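Lipid binding hydrolase (Escherichia coli, PDB 2IF6) is of uncertain function but belongs to a family of permuted papain-like amidases and is thought to act as a lipid-binding hydrolase. Local coordinates at residues Met36-Asn41 / Lys86-Ala91; Val119-Asn122 / Met126-Gly129; Phe137-Pro142 / Ala146-Arg151. All coordinates share one frame; numbering follows the deposited sequence.

Contact 1 (Met36-Asn41 / Lys86-Ala91)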
loop_
_atom_site.group_PDB
_atom_site.type_symbol
_atom_site.label_atom_id
_atom_site.label_comp_id
_atom_site.label_asym_id
_atom_site.label_seq_id
_atom_site.Cartn_x
_atom_site.Cartn_y
_atom_site.Cartn_z
ATOM N N MET A 36 -2.825 -5.664 -2.324
ATOM C CA MET A 36 -2.155 -6.884 -2.802
ATOM C C MET A 36 -3.203 -7.783 -3.397
ATOM O O MET A 36 -4.288 -7.982 -2.792
ATOM C CB MET A 36 -1.435 -7.602 -1.645
ATOM C CG MET A 36 -0.664 -8.970 -1.984
ATOM S SD MET A 36 -0.126 -9.799 -0.459
ATOM C CE MET A 36 -1.652 -10.677 0.041
ATOM N N LEU A 37 -2.898 -8.324 -4.568
ATOM C CA LEU A 37 -3.820 -9.225 -5.271
ATOM C C LEU A 37 -3.962 -10.518 -4.449
ATOM O O LEU A 37 -2.973 -11.021 -3.912
ATOM C CB LEU A 37 -3.319 -9.545 -6.680
ATOM C CG LEU A 37 -3.687 -8.646 -7.882
ATOM C CD1 LEU A 37 -5.144 -8.806 -8.222
ATOM C CD2 LEU A 37 -3.320 -7.180 -7.616
ATOM N N VAL A 38 -5.211 -10.994 -4.312
ATOM C CA VAL A 38 -5.489 -12.351 -3.802
ATOM C C VAL A 38 -6.505 -12.987 -4.772
ATOM O O VAL A 38 -7.595 -12.419 -5.004
ATOM C CB VAL A 38 -5.999 -12.383 -2.349
ATOM C CG1 VAL A 38 -6.350 -13.820 -1.931
ATOM C CG2 VAL A 38 -4.956 -11.853 -1.413
ATOM N N MET A 39 -6.118 -14.108 -5.381
ATOM C CA MET A 39 -7.019 -14.889 -6.220
ATOM C C MET A 39 -7.908 -15.740 -5.321
ATOM O O MET A 39 -7.438 -16.564 -4.533
ATOM C CB MET A 39 -6.261 -15.731 -7.262
ATOM C CG MET A 39 -5.216 -14.947 -8.048
ATOM S SD MET A 39 -5.792 -13.411 -8.848
ATOM C CE MET A 39 -6.815 -14.102 -10.106
ATOM N N ARG A 40 -9.207 -15.484 -5.384
ATOM C CA ARG A 40 -10.168 -16.232 -4.579
ATOM C C ARG A 40 -11.082 -16.960 -5.544
ATOM O O ARG A 40 -11.727 -16.338 -6.384
ATOM C CB ARG A 40 -10.962 -15.301 -3.687
ATOM C CG ARG A 40 -10.111 -14.444 -2.753
ATOM C CD ARG A 40 -11.008 -13.389 -2.110
ATOM N NE ARG A 40 -11.802 -13.894 -0.994
ATOM C CZ ARG A 40 -12.946 -13.344 -0.580
ATOM N NH1 ARG A 40 -13.455 -12.278 -1.200
ATOM N NH2 ARG A 40 -13.598 -13.844 0.444
ATOM N N ASN A 41 -11.076 -18.290 -5.487
ATOM C CA ASN A 41 -11.756 -19.106 -6.510
ATOM C C ASN A 41 -11.381 -18.640 -7.914
ATOM O O ASN A 41 -12.226 -18.522 -8.801
ATOM C CB ASN A 41 -13.282 -19.094 -6.288
ATOM C CG ASN A 41 -14.018 -20.198 -7.051
ATOM O OD1 ASN A 41 -15.184 -20.474 -6.764
ATOM N ND2 ASN A 41 -13.364 -20.804 -8.040
ATOM N N LYS A 86 0.817 -18.915 1.321
ATOM C CA LYS A 86 1.228 -18.324 2.606
ATOM C C LYS A 86 0.825 -16.843 2.709
ATOM O O LYS A 86 0.381 -16.388 3.782
ATOM C CB LYS A 86 2.721 -18.517 2.862
ATOM C CG LYS A 86 3.085 -19.953 3.184
ATOM C CD LYS A 86 4.596 -20.126 3.280
ATOM C CE LYS A 86 4.966 -21.585 3.554
ATOM N NZ LYS A 86 6.443 -21.743 3.743
ATOM N N LEU A 87 0.959 -16.099 1.608
ATOM C CA LEU A 87 0.488 -14.689 1.589
ATOM C C LEU A 87 -1.008 -14.628 1.824
ATOM O O LEU A 87 -1.480 -13.844 2.660
ATOM C CB LEU A 87 0.825 -13.996 0.265
ATOM C CG LEU A 87 2.312 -13.698 0.039
ATOM C CD1 LEU A 87 2.499 -13.398 -1.423
ATOM C CD2 LEU A 87 2.902 -12.585 0.953
ATOM N N ALA A 88 -1.754 -15.460 1.096
ATOM C CA ALA A 88 -3.211 -15.503 1.256
ATOM C C ALA A 88 -3.636 -15.793 2.707
ATOM O O ALA A 88 -4.528 -15.124 3.237
ATOM C CB ALA A 88 -3.817 -16.502 0.282
ATOM N N GLN A 89 -2.992 -16.788 3.331
ATOM C CA GLN A 89 -3.234 -17.230 4.721
ATOM C C GLN A 89 -2.977 -16.133 5.751
ATOM O O GLN A 89 -3.758 -15.900 6.678
ATOM C CB GLN A 89 -2.284 -18.401 5.022
ATOM C CG GLN A 89 -2.575 -19.231 6.270
ATOM C CD GLN A 89 -1.695 -20.496 6.367
ATOM O OE1 GLN A 89 -0.480 -20.467 6.086
ATOM N NE2 GLN A 89 -2.307 -21.606 6.792
ATOM N N THR A 90 -1.820 -15.503 5.613
ATOM C CA THR A 90 -1.433 -14.410 6.493
ATOM C C THR A 90 -2.346 -13.216 6.342
ATOM O O THR A 90 -2.694 -12.597 7.332
ATOM C CB THR A 90 0.020 -13.990 6.204
ATOM O OG1 THR A 90 0.867 -15.102 6.463
ATOM C CG2 THR A 90 0.459 -12.831 7.098
ATOM N N ALA A 91 -2.737 -12.891 5.100
ATOM C CA ALA A 91 -3.604 -11.740 4.863
ATOM C C ALA A 91 -4.861 -11.856 5.730
ATOM O O ALA A 91 -5.387 -10.845 6.205
ATOM C CB ALA A 91 -3.974 -11.624 3.413
#
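With CG anti to the backbone N (chi1 179°) and the next torsion also extended, the side chain of Met36 runs straight from strand 33-40 toward helix 81-91, and a bend at its last torsion (chi3 82°) turns CE onto Leu87 and Ala91. Val38 CG1 is placed likewise, anti to its backbone N, which brings that branch before the methyl of Ala88, at 4.3 Å from CG1 to CB. The Met36 methyl is the more engaged group: CE lies 4.1 Å from Leu87 CB and 4.2 Å from Ala91 CB, so it rests on two residues one helical turn apart. The same CE also comes to 4.1 Å from Leu87 O, so that it meets the backbone of the helix as well as its side chains. A flexible thioether suits this place because it can span the distance and still bend at its end, whereas the small methyls of Ala88 and Ala91 let the helix come near. The axes of strand and helix approach to 9.2 Å and stand at 100°, so only a short length of each meets. This is a helix laid across one face of the antiparallel sheet of the permuted papain-like fold, and strand alternation decides who takes part: Met36 and Val38 point to the helix, while Leu37 packs on Trp3 and Pro44. Leu87 turns its branches toward helix 112-124, where it touches Val119 and Tyr120; Met36 also packs on Tyr120. The Met36 side chain lies near, without touching, Cys112, His33 and Glu48, whose geometry resembles a Cys-His-Glu triad, though that role is unconfirmed.

Contact 2 (Val119-Asn122 / Met126-Gly129)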
loop_
_atom_site.group_PDB
_atom_site.type_symbol
_atom_site.label_atom_id
_atom_site.label_comp_id
_atom_site.label_asym_id
_atom_site.label_seq_id
_atom_site.Cartn_x
_atom_site.Cartn_y
_atom_site.Cartn_z
ATOM N N VAL A 119 2.195 -8.229 5.730
ATOM C CA VAL A 119 1.813 -9.546 5.213
ATOM C C VAL A 119 3.035 -10.250 4.581
ATOM O O VAL A 119 3.297 -11.420 4.857
ATOM C CB VAL A 119 0.606 -9.467 4.244
ATOM C CG1 VAL A 119 0.468 -10.799 3.467
ATOM C CG2 VAL A 119 -0.707 -9.126 5.037
ATOM N N TYR A 120 3.818 -9.528 3.783
ATOM C CA TYR A 120 4.987 -10.143 3.137
ATOM C C TYR A 120 5.995 -10.572 4.181
ATOM O O TYR A 120 6.638 -11.629 4.057
ATOM C CB TYR A 120 5.644 -9.186 2.136
ATOM C CG TYR A 120 5.238 -9.489 0.719
ATOM C CD1 TYR A 120 4.052 -8.985 0.182
ATOM C CD2 TYR A 120 6.005 -10.333 -0.070
ATOM C CE1 TYR A 120 3.678 -9.291 -1.138
ATOM C CE2 TYR A 120 5.631 -10.666 -1.366
ATOM C CZ TYR A 120 4.465 -10.136 -1.898
ATOM O OH TYR A 120 4.129 -10.429 -3.197
ATOM N N GLN A 121 6.132 -9.746 5.205
ATOM C CA GLN A 121 7.150 -9.987 6.214
ATOM C C GLN A 121 6.732 -11.207 7.008
ATOM O O GLN A 121 7.526 -12.099 7.247
ATOM C CB GLN A 121 7.327 -8.750 7.099
ATOM C CG GLN A 121 7.752 -9.011 8.589
ATOM C CD GLN A 121 9.099 -9.673 8.741
ATOM O OE1 GLN A 121 9.329 -10.429 9.706
ATOM N NE2 GLN A 121 10.004 -9.406 7.807
ATOM N N ASN A 122 5.469 -11.252 7.406
ATOM C CA ASN A 122 5.020 -12.333 8.263
ATOM C C ASN A 122 4.799 -13.657 7.546
ATOM O O ASN A 122 5.006 -14.709 8.132
ATOM C CB ASN A 122 3.816 -11.902 9.090
ATOM C CG ASN A 122 4.225 -10.976 10.232
ATOM O OD1 ASN A 122 4.982 -11.381 11.121
ATOM N ND2 ASN A 122 3.791 -9.724 10.179
ATOM N N MET A 126 10.055 -11.678 3.915
ATOM C CA MET A 126 10.627 -10.699 2.993
ATOM C C MET A 126 10.303 -9.297 3.501
ATOM O O MET A 126 9.172 -9.034 3.906
ATOM C CB MET A 126 10.038 -10.841 1.574
ATOM C CG MET A 126 10.267 -12.189 0.872
ATOM S SD MET A 126 9.554 -12.282 -0.813
ATOM C CE MET A 126 9.746 -10.619 -1.390
ATOM N N ARG A 127 11.291 -8.406 3.458
ATOM C CA ARG A 127 11.075 -6.989 3.719
ATOM C C ARG A 127 10.948 -6.283 2.371
ATOM O O ARG A 127 11.938 -6.078 1.645
ATOM C CB ARG A 127 12.225 -6.416 4.550
ATOM C CG ARG A 127 12.349 -7.048 5.967
ATOM C CD ARG A 127 13.613 -6.553 6.706
ATOM N NE ARG A 127 13.615 -5.098 6.893
ATOM C CZ ARG A 127 13.198 -4.470 7.995
ATOM N NH1 ARG A 127 12.759 -5.160 9.046
ATOM N NH2 ARG A 127 13.230 -3.136 8.049
ATOM N N VAL A 128 9.716 -5.964 2.007
ATOM C CA VAL A 128 9.428 -5.401 0.698
ATOM C C VAL A 128 9.302 -3.888 0.840
ATOM O O VAL A 128 8.209 -3.340 0.813
ATOM C CB VAL A 128 8.161 -6.037 0.059
ATOM C CG1 VAL A 128 7.920 -5.495 -1.349
ATOM C CG2 VAL A 128 8.343 -7.584 -0.062
ATOM N N GLY A 129 10.442 -3.224 0.999
ATOM C CA GLY A 129 10.446 -1.790 1.242
ATOM C C GLY A 129 11.174 -1.348 2.487
ATOM O O GLY A 129 11.170 -2.041 3.534
#
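Gln121, near the end of helix 112-124, and Met126, in the irregular chain that follows, bring their CA atoms to 4.8 Å as the backbone doubles back beside the helix. Met126 N donates a weak bond to Tyr120 O (3.4 Å), and Met126 O in turn receives a CA-H...O contact from Gln121 CA at 3.2 Å. Beside this weak bond the side chains form a Met-aromatic contact: Met126 and Tyr120 run side by side in the same direction, with SD at the ring edge, 5.3 Å from the centroid and 84° off the ring normal. A bend at chi3 of Met126 swings CE to the CD2 and CE2 side of the ring. Val128, whose beta-branched side chain is compact enough to fit close to the ring, packs obliquely, its CG2 3.6 Å from Tyr120 CD2. Tyrosine suits this buried site because its ring supplies the apolar surface while OH bonds to Gly8 O beside strand 10-13. Gln121 NE2 comes to 3.8 Å from Arg127 CG, on the aliphatic part of the arginine, with the amide and guanidinium planes 62° apart. Gly129 has a phi of 125°, readily adopted without a CB, and its O accepts from Trp117 NE1.

Contact 3 (Phe137-Pro142 / Ala146-Arg151)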
loop_
_atom_site.group_PDB
_atom_site.type_symbol
_atom_site.label_atom_id
_atom_site.label_comp_id
_atom_site.label_asym_id
_atom_site.label_seq_id
_atom_site.Cartn_x
_atom_site.Cartn_y
_atom_site.Cartn_z
ATOM N N PHE A 137 10.449 12.041 5.932
ATOM C CA PHE A 137 9.738 12.351 4.698
ATOM C C PHE A 137 9.909 13.822 4.422
ATOM O O PHE A 137 10.568 14.521 5.218
ATOM C CB PHE A 137 8.286 11.865 4.777
ATOM C CG PHE A 137 8.183 10.363 4.754
ATOM C CD1 PHE A 137 8.147 9.677 3.552
ATOM C CD2 PHE A 137 8.207 9.631 5.937
ATOM C CE1 PHE A 137 8.081 8.272 3.527
ATOM C CE2 PHE A 137 8.143 8.229 5.919
ATOM C CZ PHE A 137 8.079 7.552 4.726
ATOM N N ASP A 138 9.370 14.282 3.297
ATOM C CA ASP A 138 9.470 15.679 2.909
ATOM C C ASP A 138 8.222 16.405 3.395
ATOM O O ASP A 138 7.150 16.280 2.810
ATOM C CB ASP A 138 9.625 15.806 1.402
ATOM C CG ASP A 138 9.890 17.248 0.947
ATOM O OD1 ASP A 138 9.844 18.200 1.783
ATOM O OD2 ASP A 138 10.144 17.426 -0.261
ATOM N N LEU A 139 8.382 17.161 4.471
ATOM C CA LEU A 139 7.258 17.794 5.163
ATOM C C LEU A 139 7.308 19.305 4.978
ATOM O O LEU A 139 6.537 20.053 5.593
ATOM C CB LEU A 139 7.257 17.413 6.653
ATOM C CG LEU A 139 7.279 15.919 7.009
ATOM C CD1 LEU A 139 7.163 15.737 8.501
ATOM C CD2 LEU A 139 6.185 15.090 6.306
ATOM N N SER A 140 8.185 19.734 4.074
ATOM C CA SER A 140 8.405 21.130 3.811
ATOM C C SER A 140 7.235 21.806 3.088
ATOM O O SER A 140 6.943 22.949 3.378
ATOM C CB SER A 140 9.726 21.335 3.079
ATOM O OG SER A 140 9.629 20.898 1.749
ATOM N N ASN A 141 6.524 21.110 2.207
ATOM C CA ASN A 141 5.423 21.764 1.474
ATOM C C ASN A 141 4.289 22.203 2.412
ATOM O O ASN A 141 3.877 21.436 3.261
ATOM C CB ASN A 141 4.878 20.849 0.374
ATOM C CG ASN A 141 4.064 21.601 -0.677
ATOM O OD1 ASN A 141 2.883 21.919 -0.472
ATOM N ND2 ASN A 141 4.677 21.849 -1.831
ATOM N N PRO A 142 3.786 23.450 2.256
ATOM C CA PRO A 142 2.727 23.981 3.127
ATOM C C PRO A 142 1.425 23.190 3.039
ATOM O O PRO A 142 0.675 23.141 4.023
ATOM C CB PRO A 142 2.506 25.402 2.597
ATOM C CG PRO A 142 3.762 25.750 1.866
ATOM C CD PRO A 142 4.202 24.443 1.245
ATOM N N ALA A 146 -0.187 21.708 6.359
ATOM C CA ALA A 146 -1.611 21.916 6.679
ATOM C C ALA A 146 -2.346 20.606 7.004
ATOM O O ALA A 146 -3.088 20.516 7.985
ATOM C CB ALA A 146 -2.327 22.684 5.573
ATOM N N LYS A 147 -2.110 19.571 6.207
ATOM C CA LYS A 147 -2.744 18.281 6.440
ATOM C C LYS A 147 -2.220 17.614 7.722
ATOM O O LYS A 147 -2.960 16.972 8.430
ATOM C CB LYS A 147 -2.588 17.359 5.222
ATOM C CG LYS A 147 -3.461 17.777 3.983
ATOM C CD LYS A 147 -4.980 17.617 4.201
ATOM C CE LYS A 147 -5.385 16.185 4.521
ATOM N NZ LYS A 147 -6.876 16.019 4.523
ATOM N N LEU A 148 -0.951 17.773 8.026
ATOM C CA LEU A 148 -0.437 17.248 9.296
ATOM C C LEU A 148 -1.120 17.988 10.468
ATOM O O LEU A 148 -1.497 17.384 11.463
ATOM C CB LEU A 148 1.076 17.421 9.373
ATOM C CG LEU A 148 1.978 16.546 8.495
ATOM C CD1 LEU A 148 3.362 17.131 8.488
ATOM C CD2 LEU A 148 2.010 15.104 9.021
ATOM N N LYS A 149 -1.285 19.297 10.327
ATOM C CA LYS A 149 -1.945 20.086 11.365
ATOM C C LYS A 149 -3.387 19.624 11.556
ATOM O O LYS A 149 -3.837 19.426 12.678
ATOM C CB LYS A 149 -1.904 21.569 11.053
ATOM C CG LYS A 149 -2.639 22.409 12.089
ATOM C CD LYS A 149 -2.276 23.885 12.008
ATOM C CE LYS A 149 -3.336 24.716 12.732
ATOM N NZ LYS A 149 -2.894 26.119 12.785
ATOM N N GLU A 150 -4.076 19.420 10.448
ATOM C CA GLU A 150 -5.468 18.970 10.443
ATOM C C GLU A 150 -5.634 17.637 11.173
ATOM O O GLU A 150 -6.517 17.497 12.014
ATOM C CB GLU A 150 -5.940 18.890 8.991
ATOM C CG GLU A 150 -7.427 18.626 8.737
ATOM C CD GLU A 150 -7.775 18.717 7.219
ATOM O OE1 GLU A 150 -7.156 19.552 6.479
ATOM O OE2 GLU A 150 -8.658 17.949 6.772
ATOM N N ARG A 151 -4.753 16.676 10.889
ATOM C CA ARG A 151 -4.872 15.346 11.454
ATOM C C ARG A 151 -4.335 15.255 12.889
ATOM O O ARG A 151 -4.968 14.634 13.742
ATOM C CB ARG A 151 -4.185 14.318 10.524
ATOM C CG ARG A 151 -3.955 12.912 11.055
ATOM C CD ARG A 151 -5.244 12.192 11.455
ATOM N NE ARG A 151 -6.316 12.367 10.470
ATOM C CZ ARG A 151 -7.590 12.052 10.692
ATOM N NH1 ARG A 151 -7.960 11.522 11.856
ATOM N NH2 ARG A 151 -8.499 12.256 9.739
#
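Leu139 and Leu148 meet through their branch ends, the two side chains crossing at about a right angle: Leu148 CD1 sits 4.0 Å from Leu139 CD1 and 4.1 Å from Leu139 CD2, so one methyl faces the fork of the other leucine. Leu139 reaches there because its CG is anti to the carbonyl carbon (chi1 -54°), which carries the branches toward the helix. Leucine suits this partly exposed edge, its two terminal methyls letting a loop side chain make apolar contact with the helix. The other link is backbone, Ala146 N donating to Pro142 O at 2.9 Å; Ala146 CB lies 3.4 Å from that same oxygen. This bond belongs to the first turn of helix 142-152. Asn141 is the N-cap, its OD1 accepting from Leu143 N, and Pro142 fits the first turn because a helix asks for no intrahelical N-H bond there. Further out, an Asx turn shapes the chain that presents Leu139: Asp138 OD1 accepts from Ser140 N on its anti side at 3.2 Å, 25° out of the carboxylate plane, and from Ser140 OG through the syn lone pair at 2.7 Å. The carboxylate is gripped at its other oxygen too, since OD2 accepts from His28 NE2, just past helix 20-27. Leu139 O receives Gln145 NE2, a further hydrogen bond between loop and helix, and Leu148 also packs on Ile156.

Overall arrangement
Contacts 1 and 2 are neighbours, with centres 14 Å apart, and share one apolar layer in which strand 33-40, helix 81-91 and helix 112-124 close together. Contact 1 is buried and purely apolar, with no hydrogen bond between its segments. Contact 2 is only partly buried and adds a weak backbone bond and a sulfur-aromatic contact to its packing. Contact 3 stands apart at the surface, on the opposite side of the chain's centre from contact 1 and with nearest atoms about 19 Å from it; it does not touch contact 2 either, the nearest atoms being about 10 Å apart. There a helix start combines one backbone bond, leucine packing and side-chain capping.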